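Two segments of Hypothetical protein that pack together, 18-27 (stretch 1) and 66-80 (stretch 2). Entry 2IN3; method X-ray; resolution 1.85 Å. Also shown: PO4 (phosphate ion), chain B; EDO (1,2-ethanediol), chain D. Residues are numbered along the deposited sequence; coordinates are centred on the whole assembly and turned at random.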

# COMPACT_ATOMS: atom_id res chain seq x y z
N CYS A 18 1.68 -6.65 -1.12
CA CYS A 18 0.69 -7.15 -2.04
C CYS A 18 1.16 -6.86 -3.49
O CYS A 18 1.41 -5.71 -3.83
CB CYS A 18 -0.64 -6.47 -1.74
SG CYS A 18 -1.89 -6.67 -3.04
N SER A 19 1.32 -7.91 -4.30
CA SER A 19 1.98 -7.78 -5.60
C SER A 19 1.13 -7.00 -6.58
O SER A 19 1.65 -6.21 -7.34
CB SER A 19 2.43 -9.12 -6.17
OG SER A 19 1.34 -10.02 -6.35
N TRP A 20 -0.18 -7.23 -6.59
CA TRP A 20 -1.06 -6.43 -7.46
C TRP A 20 -1.12 -4.96 -7.07
O TRP A 20 -1.44 -4.10 -7.92
CB TRP A 20 -2.46 -7.03 -7.58
CG TRP A 20 -2.49 -8.17 -8.58
CD1 TRP A 20 -2.57 -9.50 -8.32
CD2 TRP A 20 -2.43 -8.04 -10.00
NE1 TRP A 20 -2.57 -10.23 -9.50
CE2 TRP A 20 -2.50 -9.34 -10.55
CE3 TRP A 20 -2.32 -6.94 -10.88
CZ2 TRP A 20 -2.43 -9.59 -11.93
CZ3 TRP A 20 -2.26 -7.19 -12.25
CH2 TRP A 20 -2.33 -8.50 -12.75
N CYS A 21 -0.84 -4.67 -5.80
CA CYS A 21 -0.67 -3.27 -5.35
C CYS A 21 0.56 -2.66 -6.03
O CYS A 21 0.51 -1.50 -6.50
CB CYS A 21 -0.56 -3.17 -3.80
SG CYS A 21 -2.18 -3.58 -2.99
N TRP A 22 1.66 -3.42 -6.08
CA TRP A 22 2.82 -2.95 -6.87
C TRP A 22 2.47 -2.84 -8.37
O TRP A 22 2.88 -1.89 -9.03
CB TRP A 22 3.98 -3.90 -6.65
CG TRP A 22 5.29 -3.63 -7.35
CD1 TRP A 22 6.08 -4.56 -8.00
CD2 TRP A 22 6.06 -2.41 -7.33
NE1 TRP A 22 7.26 -3.97 -8.42
CE2 TRP A 22 7.27 -2.66 -8.03
CE3 TRP A 22 5.81 -1.13 -6.82
CZ2 TRP A 22 8.25 -1.67 -8.21
CZ3 TRP A 22 6.80 -0.15 -7.00
CH2 TRP A 22 7.99 -0.43 -7.70
N GLY A 23 1.70 -3.79 -8.91
CA GLY A 23 1.23 -3.66 -10.31
C GLY A 23 0.47 -2.35 -10.53
O GLY A 23 0.52 -1.75 -11.61
N PHE A 24 -0.24 -1.93 -9.50
CA PHE A 24 -1.18 -0.80 -9.57
C PHE A 24 -0.47 0.51 -9.22
O PHE A 24 -1.07 1.58 -9.38
CB PHE A 24 -2.29 -1.07 -8.54
CG PHE A 24 -3.51 -0.19 -8.67
CD1 PHE A 24 -4.37 -0.32 -9.74
CD2 PHE A 24 -3.79 0.76 -7.67
CE1 PHE A 24 -5.53 0.47 -9.83
CE2 PHE A 24 -4.96 1.54 -7.73
CZ PHE A 24 -5.83 1.38 -8.82
N ALA A 25 0.77 0.45 -8.74
CA ALA A 25 1.46 1.70 -8.33
C ALA A 25 1.45 2.81 -9.43
O ALA A 25 1.18 3.98 -9.11
CB ALA A 25 2.86 1.44 -7.77
N PRO A 26 1.74 2.46 -10.71
CA PRO A 26 1.64 3.50 -11.74
C PRO A 26 0.24 4.08 -11.93
O PRO A 26 0.10 5.24 -12.33
CB PRO A 26 2.08 2.77 -13.02
CG PRO A 26 2.98 1.68 -12.53
CD PRO A 26 2.26 1.19 -11.29
N VAL A 27 -0.80 3.28 -11.66
CA VAL A 27 -2.19 3.71 -11.88
C VAL A 27 -2.58 4.69 -10.78
O VAL A 27 -3.11 5.78 -11.03
CB VAL A 27 -3.14 2.49 -11.86
CG1 VAL A 27 -4.62 2.95 -12.02
CG2 VAL A 27 -2.74 1.49 -12.94
P PO4 B . -0.02 -11.57 -3.42
O1 PO4 B . 0.20 -13.05 -3.59
O2 PO4 B . -0.50 -11.21 -2.03
O3 PO4 B . 1.24 -10.84 -3.76
O4 PO4 B . -1.18 -11.20 -4.35
C1 EDO D . 0.01 -14.23 -16.80
O1 EDO D . 0.62 -14.77 -15.62
C2 EDO D . -1.43 -13.90 -16.51
O2 EDO D . -1.92 -14.98 -15.72
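Stretch 2, residues 66-80: HHWHSVHITTGQPFT

The centre of the contact is apolar and forms around V71, which packs against both W20 and G23. Its CG2 lies over one face of the W20 indole, 3.6 Å from the centroid of the five-membered ring, while V71 CG1 approaches G23 CA to 3.4 Å. This closeness depends on the glycine, since a CB at position 23 would fall 2.9 Å from V71 CG1. The two helices, 19-27 and 66-75, run side by side in nearly the same direction, their axes inclined by 13° and 9.1 Å apart at closest approach. In register, S19 lies opposite W68 (CA to CA 6.0 Å) and G23 opposite V71 (CA to CA 5.4 Å). The W20 side chain fits as a knob among S70, V71, T74 and T75, with T74 OG1 at the ring edge, 3.9 Å from W20 CH2.

Helix 66-75 ends at T75, and G76, with positive phi, turns the chain into an extended segment, 77-79, that packs around W22. The edge of W22 points toward the face of F79 (planes at 85°, W22 CD1 to F79 CZ 3.6 Å), and Q77 CB lies over the indole, 4.0 Å from the centroid of its five-membered ring. Two hydrogen bonds fasten this segment: W22 NE1 donates to P78 O (2.8 Å), and Q77 NE2 to W22 O (3.1 Å). Within stretch 2, H72 ND1 donates to Q77 O (2.8 Å), tying the segment back to its own helix.

At the N-terminal end of helix 19-27, S19 CB packs against W68 CD1 at 3.5 Å. Here a phosphate ion, probably from the crystallisation liquor, bridges the stretches: O3 accepts from S19 N (3.0 Å) and S19 OG (2.7 Å), and O1 from H67 ND1 (2.9 Å).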

# COMPACT_ATOMS: atom_id res chain seq x y z
N HIS A 66 3.42 -16.95 -8.71
CA HIS A 66 2.58 -16.90 -9.89
C HIS A 66 1.96 -15.51 -10.00
O HIS A 66 1.90 -14.95 -11.10
CB HIS A 66 1.49 -17.97 -9.86
CG HIS A 66 0.46 -17.79 -10.93
ND1 HIS A 66 0.77 -17.84 -12.27
CD2 HIS A 66 -0.87 -17.53 -10.85
CE1 HIS A 66 -0.33 -17.63 -12.98
NE2 HIS A 66 -1.33 -17.44 -12.14
N HIS A 67 1.52 -14.95 -8.86
CA HIS A 67 0.98 -13.58 -8.85
C HIS A 67 2.03 -12.58 -9.34
O HIS A 67 1.71 -11.71 -10.15
CB HIS A 67 0.42 -13.17 -7.46
CG HIS A 67 -0.85 -13.90 -7.11
ND1 HIS A 67 -1.33 -13.99 -5.82
CD2 HIS A 67 -1.70 -14.61 -7.88
CE1 HIS A 67 -2.43 -14.73 -5.82
NE2 HIS A 67 -2.68 -15.12 -7.06
N TRP A 68 3.28 -12.71 -8.88
CA TRP A 68 4.35 -11.81 -9.31
C TRP A 68 4.56 -11.88 -10.83
O TRP A 68 4.60 -10.86 -11.51
CB TRP A 68 5.68 -12.17 -8.65
CG TRP A 68 5.79 -11.92 -7.18
CD1 TRP A 68 4.75 -11.74 -6.27
CD2 TRP A 68 6.99 -11.89 -6.42
NE1 TRP A 68 5.26 -11.59 -5.01
CE2 TRP A 68 6.63 -11.66 -5.07
CE3 TRP A 68 8.36 -12.02 -6.75
CZ2 TRP A 68 7.58 -11.54 -4.04
CZ3 TRP A 68 9.31 -11.91 -5.72
CH2 TRP A 68 8.91 -11.69 -4.38
N HIS A 69 4.69 -13.08 -11.36
CA HIS A 69 4.76 -13.23 -12.81
C HIS A 69 3.56 -12.57 -13.53
O HIS A 69 3.76 -11.82 -14.49
CB HIS A 69 4.88 -14.70 -13.16
CG HIS A 69 6.22 -15.29 -12.82
ND1 HIS A 69 7.36 -14.98 -13.52
CD2 HIS A 69 6.59 -16.18 -11.87
CE1 HIS A 69 8.38 -15.68 -13.03
NE2 HIS A 69 7.93 -16.41 -12.03
N SER A 70 2.32 -12.82 -13.07
CA SER A 70 1.14 -12.18 -13.66
C SER A 70 1.22 -10.68 -13.65
O SER A 70 0.90 -10.05 -14.66
CB SER A 70 -0.18 -12.58 -12.97
OG SER A 70 -0.34 -13.97 -12.99
N VAL A 71 1.62 -10.12 -12.50
CA VAL A 71 1.76 -8.66 -12.34
C VAL A 71 2.82 -8.14 -13.32
O VAL A 71 2.61 -7.15 -14.04
CB VAL A 71 2.15 -8.29 -10.89
CG1 VAL A 71 2.49 -6.77 -10.82
CG2 VAL A 71 1.01 -8.58 -9.95
N HIS A 72 3.96 -8.83 -13.35
CA HIS A 72 5.05 -8.39 -14.21
C HIS A 72 4.65 -8.36 -15.68
O HIS A 72 4.84 -7.35 -16.36
CB HIS A 72 6.27 -9.30 -14.05
CG HIS A 72 7.41 -8.89 -14.91
ND1 HIS A 72 7.99 -7.64 -14.80
CD2 HIS A 72 8.06 -9.53 -15.92
CE1 HIS A 72 8.95 -7.53 -15.71
NE2 HIS A 72 9.02 -8.66 -16.39
N ILE A 73 4.05 -9.43 -16.18
CA ILE A 73 3.75 -9.45 -17.61
C ILE A 73 2.56 -8.57 -17.99
O ILE A 73 2.49 -8.06 -19.10
CB ILE A 73 3.62 -10.86 -18.18
CG1 ILE A 73 2.38 -11.58 -17.66
CG2 ILE A 73 4.93 -11.67 -17.95
CD1 ILE A 73 2.16 -12.91 -18.41
N THR A 74 1.65 -8.33 -17.03
CA THR A 74 0.47 -7.50 -17.26
C THR A 74 0.78 -6.00 -17.19
O THR A 74 0.25 -5.20 -17.99
CB THR A 74 -0.63 -7.82 -16.20
OG1 THR A 74 -1.02 -9.19 -16.34
CG2 THR A 74 -1.88 -6.89 -16.36
N THR A 75 1.65 -5.63 -16.27
CA THR A 75 1.89 -4.22 -15.94
C THR A 75 3.30 -3.75 -16.25
O THR A 75 3.57 -2.53 -16.27
CB THR A 75 1.63 -3.90 -14.43
OG1 THR A 75 2.67 -4.45 -13.61
CG2 THR A 75 0.25 -4.43 -13.98
N GLY A 76 4.23 -4.69 -16.42
CA GLY A 76 5.61 -4.30 -16.59
C GLY A 76 6.36 -3.92 -15.32
O GLY A 76 7.55 -3.60 -15.41
N GLN A 77 5.71 -3.96 -14.15
CA GLN A 77 6.38 -3.61 -12.89
C GLN A 77 7.44 -4.66 -12.58
O GLN A 77 7.21 -5.84 -12.84
CB GLN A 77 5.40 -3.47 -11.73
CG GLN A 77 4.55 -2.19 -11.79
CD GLN A 77 5.38 -0.95 -11.46
OE1 GLN A 77 6.06 -0.42 -12.32
NE2 GLN A 77 5.30 -0.48 -10.24
N PRO A 78 8.64 -4.23 -12.13
CA PRO A 78 9.76 -5.17 -12.01
C PRO A 78 9.68 -6.07 -10.75
O PRO A 78 9.15 -5.66 -9.71
CB PRO A 78 10.98 -4.23 -11.92
CG PRO A 78 10.41 -2.98 -11.24
CD PRO A 78 9.02 -2.84 -11.79
N PHE A 79 10.22 -7.29 -10.87
CA PHE A 79 10.41 -8.20 -9.73
C PHE A 79 11.75 -8.90 -9.95
O PHE A 79 12.11 -9.16 -11.09
CB PHE A 79 9.33 -9.30 -9.69
CG PHE A 79 7.92 -8.80 -9.45
CD1 PHE A 79 7.34 -8.89 -8.18
CD2 PHE A 79 7.15 -8.31 -10.50
CE1 PHE A 79 6.04 -8.49 -7.94
CE2 PHE A 79 5.85 -7.86 -10.28
CZ PHE A 79 5.29 -7.94 -9.01
N THR A 80 12.47 -9.18 -8.87
CA THR A 80 13.67 -10.01 -8.93
C THR A 80 13.28 -11.42 -8.53
O THR A 80 12.92 -11.67 -7.38
CB THR A 80 14.77 -9.49 -8.01
OG1 THR A 80 14.96 -8.11 -8.29
CG2 THR A 80 16.08 -10.24 -8.26